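Beta-N-acetylglucosaminidase Nag2 (Vibrio harveyi, PDB 6EZR) probably hydrolyses terminal non-reducing N-acetyl-D-hexosamine residues from N-acetyl-beta-D-hexosaminides, as a glycosyl hydrolase of family 20. Local coordinates at residues A[436-441]-A[487-492]; A[481-486]-A[499-504]. All coordinates share one frame; numbering follows the deposited sequence.

In the fold
Both contacts belong to the TIM-barrel catalytic domain and share strand 483-487, which contact 2 follows along its length and contact 1 takes up where it ends. Contact 2 is a largely buried piece of barrel wall, where parallel strands 483-487 and 501-504 are joined by main-chain bonds and apolar side chains. Contact 1 lies among the loops at the C-terminal ends of strands 431-435 and 483-487, is only partly buried, and relies on carboxylates, one peptide N-H and water. The two meet directly: E488 N probably bonds to Y503 O, and W487 packs against Y503. Regular wall thus gives way to polar loops near the predicted proton donor.

Contact 1 of 2, residues A[436-441]-A[487-492]; sequences ADEVPN and WEEAQH
E489 reaches across to the peptide N-H of E438, joining two neighbouring loops at the C-terminal mouth of the TIM barrel, where enzymes of this fold carry their active sites. Segment 436-441 follows strand 431-435 and includes E438, the predicted proton donor; segment 487-492 leaves strand 483-487 through a short 3-10 turn. E489 buries the most surface here. With its chain extended beyond CG (chi2 159°), it carries OE1 to E438 N at 3.0 Å, a nearly straight bond (166° at the hydrogen) that arrives from above the carboxylate plane. Its other oxygen, OE2, lies 3.5 Å from E438 CB. The carboxylate of E438 is engaged elsewhere, by salt bridges to K463 and K495 and a hydrogen bond from Q466.

A436 lies against the start of the 3-10 turn, its carbonyl O beside the backbone of E489 and A490 and its CB 3.9 Å from A490 CB. Its positive phi (55°) belongs to the bend by which the chain leaves the strand.

W487 runs side by side with D437: carboxylate and indole planes are almost parallel, and D437 OD1 approaches W487 CB and CD1 obliquely, 3.6 Å from each. The indole is anchored through NE1 to E367, and H298 and W505 also meet its ring. R274, which binds N-acetyl-D-glucosamine, has its side chain about 8 Å from that of D437, which is consistent with this pairing lying close to the sugar site.

D437 OD1 and E489 OE1 come within 3.8 Å, and a shared donor probably eases that proximity: water 1 gives one hydrogen to D437 OD1, the other to E489 OE1 (2.9 Å), and accepts a hydrogen bond from E489 N. Water 2 donates to E489 OE1 and to E438 O, making three hydrogen bonds to OE1.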
# COMPACT_ATOMS: atom_id res chain seq x y z
N ALA A 436 -15.45 3.68 1.86
CA ALA A 436 -16.71 3.35 1.21
C ALA A 436 -16.69 2.01 0.46
O ALA A 436 -17.24 1.88 -0.64
CB ALA A 436 -17.14 4.49 0.30
N ASP A 437 -16.04 1.00 1.04
CA ASP A 437 -16.21 -0.37 0.57
C ASP A 437 -17.65 -0.83 0.86
O ASP A 437 -18.24 -0.42 1.86
CB ASP A 437 -15.20 -1.30 1.27
CG ASP A 437 -13.77 -1.12 0.75
OD1 ASP A 437 -13.58 -1.01 -0.49
OD2 ASP A 437 -12.83 -1.10 1.58
N GLU A 438 -18.22 -1.64 -0.03
CA GLU A 438 -19.56 -2.19 0.17
C GLU A 438 -19.58 -3.02 1.48
O GLU A 438 -18.66 -3.81 1.74
CB GLU A 438 -20.01 -3.02 -1.04
CG GLU A 438 -21.42 -3.64 -0.96
CD GLU A 438 -22.57 -2.63 -1.10
OE1 GLU A 438 -22.44 -1.66 -1.87
OE2 GLU A 438 -23.63 -2.83 -0.46
N VAL A 439 -20.60 -2.79 2.29
CA VAL A 439 -20.71 -3.46 3.60
C VAL A 439 -21.13 -4.90 3.37
O VAL A 439 -21.71 -5.20 2.32
CB VAL A 439 -21.69 -2.75 4.58
CG1 VAL A 439 -21.16 -1.39 4.98
CG2 VAL A 439 -23.11 -2.63 4.02
N PRO A 440 -20.86 -5.81 4.33
CA PRO A 440 -21.29 -7.20 4.17
C PRO A 440 -22.82 -7.32 4.06
O PRO A 440 -23.52 -6.55 4.72
CB PRO A 440 -20.81 -7.87 5.46
CG PRO A 440 -19.82 -6.93 6.06
CD PRO A 440 -20.25 -5.57 5.64
N ASN A 441 -23.31 -8.25 3.25
CA ASN A 441 -24.76 -8.37 2.99
C ASN A 441 -25.55 -8.73 4.25
O ASN A 441 -25.09 -9.52 5.08
CB ASN A 441 -25.08 -9.37 1.86
CG ASN A 441 -26.57 -9.39 1.47
OD1 ASN A 441 -27.12 -8.39 0.99
ND2 ASN A 441 -27.22 -10.53 1.68
N TRP A 487 -13.45 4.14 -2.72
CA TRP A 487 -13.10 2.95 -3.48
C TRP A 487 -14.21 2.54 -4.46
O TRP A 487 -15.37 2.93 -4.30
CB TRP A 487 -12.82 1.79 -2.54
CG TRP A 487 -11.55 1.92 -1.75
CD1 TRP A 487 -11.43 1.93 -0.39
CD2 TRP A 487 -10.22 2.04 -2.27
NE1 TRP A 487 -10.11 2.06 -0.03
CE2 TRP A 487 -9.35 2.12 -1.16
CE3 TRP A 487 -9.68 2.09 -3.56
CZ2 TRP A 487 -7.96 2.26 -1.31
CZ3 TRP A 487 -8.31 2.23 -3.70
CH2 TRP A 487 -7.47 2.31 -2.59
N GLU A 488 -13.80 1.78 -5.47
CA GLU A 488 -14.65 1.07 -6.45
C GLU A 488 -16.18 1.07 -6.23
O GLU A 488 -16.94 1.63 -7.02
CB GLU A 488 -14.13 -0.39 -6.53
CG GLU A 488 -14.82 -1.30 -7.54
CD GLU A 488 -14.55 -0.91 -8.98
OE1 GLU A 488 -13.40 -0.56 -9.31
OE2 GLU A 488 -15.50 -0.99 -9.80
N GLU A 489 -16.60 0.44 -5.14
CA GLU A 489 -18.02 0.15 -4.91
C GLU A 489 -18.86 1.35 -4.46
O GLU A 489 -20.09 1.25 -4.42
CB GLU A 489 -18.15 -0.99 -3.91
CG GLU A 489 -17.46 -2.27 -4.35
CD GLU A 489 -17.18 -3.19 -3.19
OE1 GLU A 489 -16.52 -2.73 -2.22
OE2 GLU A 489 -17.61 -4.36 -3.25
N ALA A 490 -18.23 2.47 -4.14
CA ALA A 490 -18.95 3.72 -3.87
C ALA A 490 -19.86 4.20 -5.02
O ALA A 490 -20.82 4.93 -4.76
CB ALA A 490 -17.99 4.82 -3.47
N GLN A 491 -19.56 3.81 -6.26
CA GLN A 491 -20.35 4.21 -7.44
C GLN A 491 -21.74 3.60 -7.54
O GLN A 491 -22.60 4.16 -8.22
CB GLN A 491 -19.59 3.87 -8.74
CG GLN A 491 -19.54 2.37 -9.07
CD GLN A 491 -18.75 2.06 -10.33
OE1 GLN A 491 -19.28 2.13 -11.44
NE2 GLN A 491 -17.48 1.68 -10.16
N HIS A 492 -21.96 2.44 -6.94
CA HIS A 492 -23.21 1.70 -7.12
C HIS A 492 -24.24 2.18 -6.12
O HIS A 492 -23.89 2.61 -5.03
CB HIS A 492 -23.01 0.20 -6.97
CG HIS A 492 -21.91 -0.34 -7.81
ND1 HIS A 492 -21.93 -0.30 -9.19
CD2 HIS A 492 -20.74 -0.93 -7.47
CE1 HIS A 492 -20.83 -0.84 -9.66
NE2 HIS A 492 -20.09 -1.24 -8.64
O HOH W 1 -14.83 -0.65 -3.19
O HOH W 2 -16.30 -4.78 -0.33

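Contact 2 of 2, residues A[481-486]-A[499-504]; sequences GKRMLG and DTVIYS
M484 and G486 meet V501 and Y503 through three main-chain hydrogen bonds that join two adjacent parallel strands of the TIM barrel. V501 N donates to M484 O, G486 N to V501 O (2.8 Å) and Y503 N to G486 O, the parallel pattern in which bonds alternate in direction. CA-H...O contacts reinforce it, as from L485 CA to V501 O (3.3 Å).

Apolar contacts gather on the face that carries L485 and V501. Their side chains point the same way, with L485 CD1 3.6 Å from V501 CB, while L485 CG rests 3.6 Å from Y503 CE1. H433 and H298 also meet the tyrosine ring, and its hydroxyl bonds to Y265. On the side toward helix 465-479, methyl M484 CE comes 3.3 Å from hydroxyl T500 OG1, which is hydrogen-bonded to E474 of that helix.

Polar side-chain chemistry is concentrated at R483. Its chain, with CG anti to the backbone N (chi1 -166°) and extended to NE, delivers NE to D499 O at 2.6 Å, in both the guanidinium and the carbonyl plane; NH2 adds a weak second bond. V501 CG2 sits over the centre of one guanidinium face, 3.4 Å above it, and NH2 forms a salt bridge with D520.

In-plane bonding, the overlying methyl and the salt bridge probably limit rotation of the guanidinium, and the bond to D499 O ties R483 to the residues just before strand 501-504.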
# COMPACT_ATOMS: atom_id res chain seq x y z
N GLY A 481 -14.19 22.13 3.19
CA GLY A 481 -13.41 22.44 1.98
C GLY A 481 -12.69 21.26 1.33
O GLY A 481 -11.70 21.46 0.62
N LYS A 482 -13.18 20.05 1.58
CA LYS A 482 -12.58 18.81 1.06
C LYS A 482 -13.52 18.09 0.11
O LYS A 482 -14.74 18.07 0.31
CB LYS A 482 -12.21 17.86 2.20
CG LYS A 482 -11.31 18.44 3.27
CD LYS A 482 -10.02 19.02 2.70
CE LYS A 482 -9.11 19.47 3.82
NZ LYS A 482 -7.89 20.16 3.32
N ARG A 483 -12.92 17.49 -0.92
CA ARG A 483 -13.65 16.68 -1.88
C ARG A 483 -13.48 15.22 -1.48
O ARG A 483 -12.38 14.77 -1.20
CB ARG A 483 -13.09 16.93 -3.28
CG ARG A 483 -13.98 16.42 -4.40
CD ARG A 483 -13.26 16.45 -5.75
NE ARG A 483 -14.03 15.75 -6.78
CZ ARG A 483 -13.75 15.75 -8.08
NH1 ARG A 483 -12.69 16.40 -8.55
NH2 ARG A 483 -14.54 15.07 -8.91
N MET A 484 -14.58 14.48 -1.46
CA MET A 484 -14.54 13.09 -1.03
C MET A 484 -13.99 12.16 -2.11
O MET A 484 -14.29 12.32 -3.29
CB MET A 484 -15.93 12.61 -0.60
CG MET A 484 -15.89 11.37 0.27
SD MET A 484 -17.45 11.07 1.11
CE MET A 484 -18.40 10.32 -0.21
N LEU A 485 -13.17 11.20 -1.67
CA LEU A 485 -12.65 10.11 -2.50
C LEU A 485 -13.13 8.77 -1.92
O LEU A 485 -13.27 8.62 -0.71
CB LEU A 485 -11.12 10.16 -2.52
CG LEU A 485 -10.40 11.07 -3.54
CD1 LEU A 485 -11.04 12.44 -3.71
CD2 LEU A 485 -8.93 11.23 -3.18
N GLY A 486 -13.40 7.81 -2.79
CA GLY A 486 -13.86 6.49 -2.35
C GLY A 486 -13.38 5.36 -3.24
O GLY A 486 -12.96 5.59 -4.38
N ASP A 499 -19.47 14.18 -7.56
CA ASP A 499 -18.20 14.82 -7.15
C ASP A 499 -17.25 13.92 -6.36
O ASP A 499 -16.09 14.27 -6.16
CB ASP A 499 -18.49 16.09 -6.36
CG ASP A 499 -19.24 17.15 -7.18
OD1 ASP A 499 -18.90 17.35 -8.37
OD2 ASP A 499 -20.18 17.77 -6.62
N THR A 500 -17.74 12.76 -5.89
CA THR A 500 -16.90 11.79 -5.21
C THR A 500 -15.99 11.11 -6.23
O THR A 500 -16.49 10.55 -7.20
CB THR A 500 -17.75 10.75 -4.44
OG1 THR A 500 -18.39 11.39 -3.34
CG2 THR A 500 -16.91 9.58 -3.90
N VAL A 501 -14.68 11.17 -6.02
CA VAL A 501 -13.70 10.55 -6.94
C VAL A 501 -13.59 9.08 -6.60
O VAL A 501 -13.38 8.72 -5.45
CB VAL A 501 -12.30 11.20 -6.86
CG1 VAL A 501 -11.30 10.47 -7.75
CG2 VAL A 501 -12.37 12.66 -7.25
N ILE A 502 -13.71 8.24 -7.62
CA ILE A 502 -13.76 6.79 -7.49
C ILE A 502 -12.39 6.21 -7.81
O ILE A 502 -11.82 6.50 -8.86
CB ILE A 502 -14.84 6.22 -8.43
CG1 ILE A 502 -16.20 6.88 -8.14
CG2 ILE A 502 -14.96 4.70 -8.32
CD1 ILE A 502 -16.67 6.80 -6.70
N TYR A 503 -11.87 5.38 -6.91
CA TYR A 503 -10.62 4.67 -7.11
C TYR A 503 -11.01 3.26 -7.54
O TYR A 503 -11.46 2.45 -6.72
CB TYR A 503 -9.78 4.67 -5.82
CG TYR A 503 -9.00 5.95 -5.56
CD1 TYR A 503 -9.63 7.20 -5.62
CD2 TYR A 503 -7.63 5.93 -5.25
CE1 TYR A 503 -8.93 8.38 -5.39
CE2 TYR A 503 -6.93 7.12 -5.02
CZ TYR A 503 -7.59 8.34 -5.09
OH TYR A 503 -6.92 9.53 -4.86
N SER A 504 -10.89 2.99 -8.83
CA SER A 504 -11.38 1.75 -9.43
C SER A 504 -10.32 0.66 -9.48
O SER A 504 -9.27 0.85 -10.10
CB SER A 504 -11.89 2.03 -10.84
OG SER A 504 -12.37 0.83 -11.44
O HOH W 3 -16.06 12.75 -9.13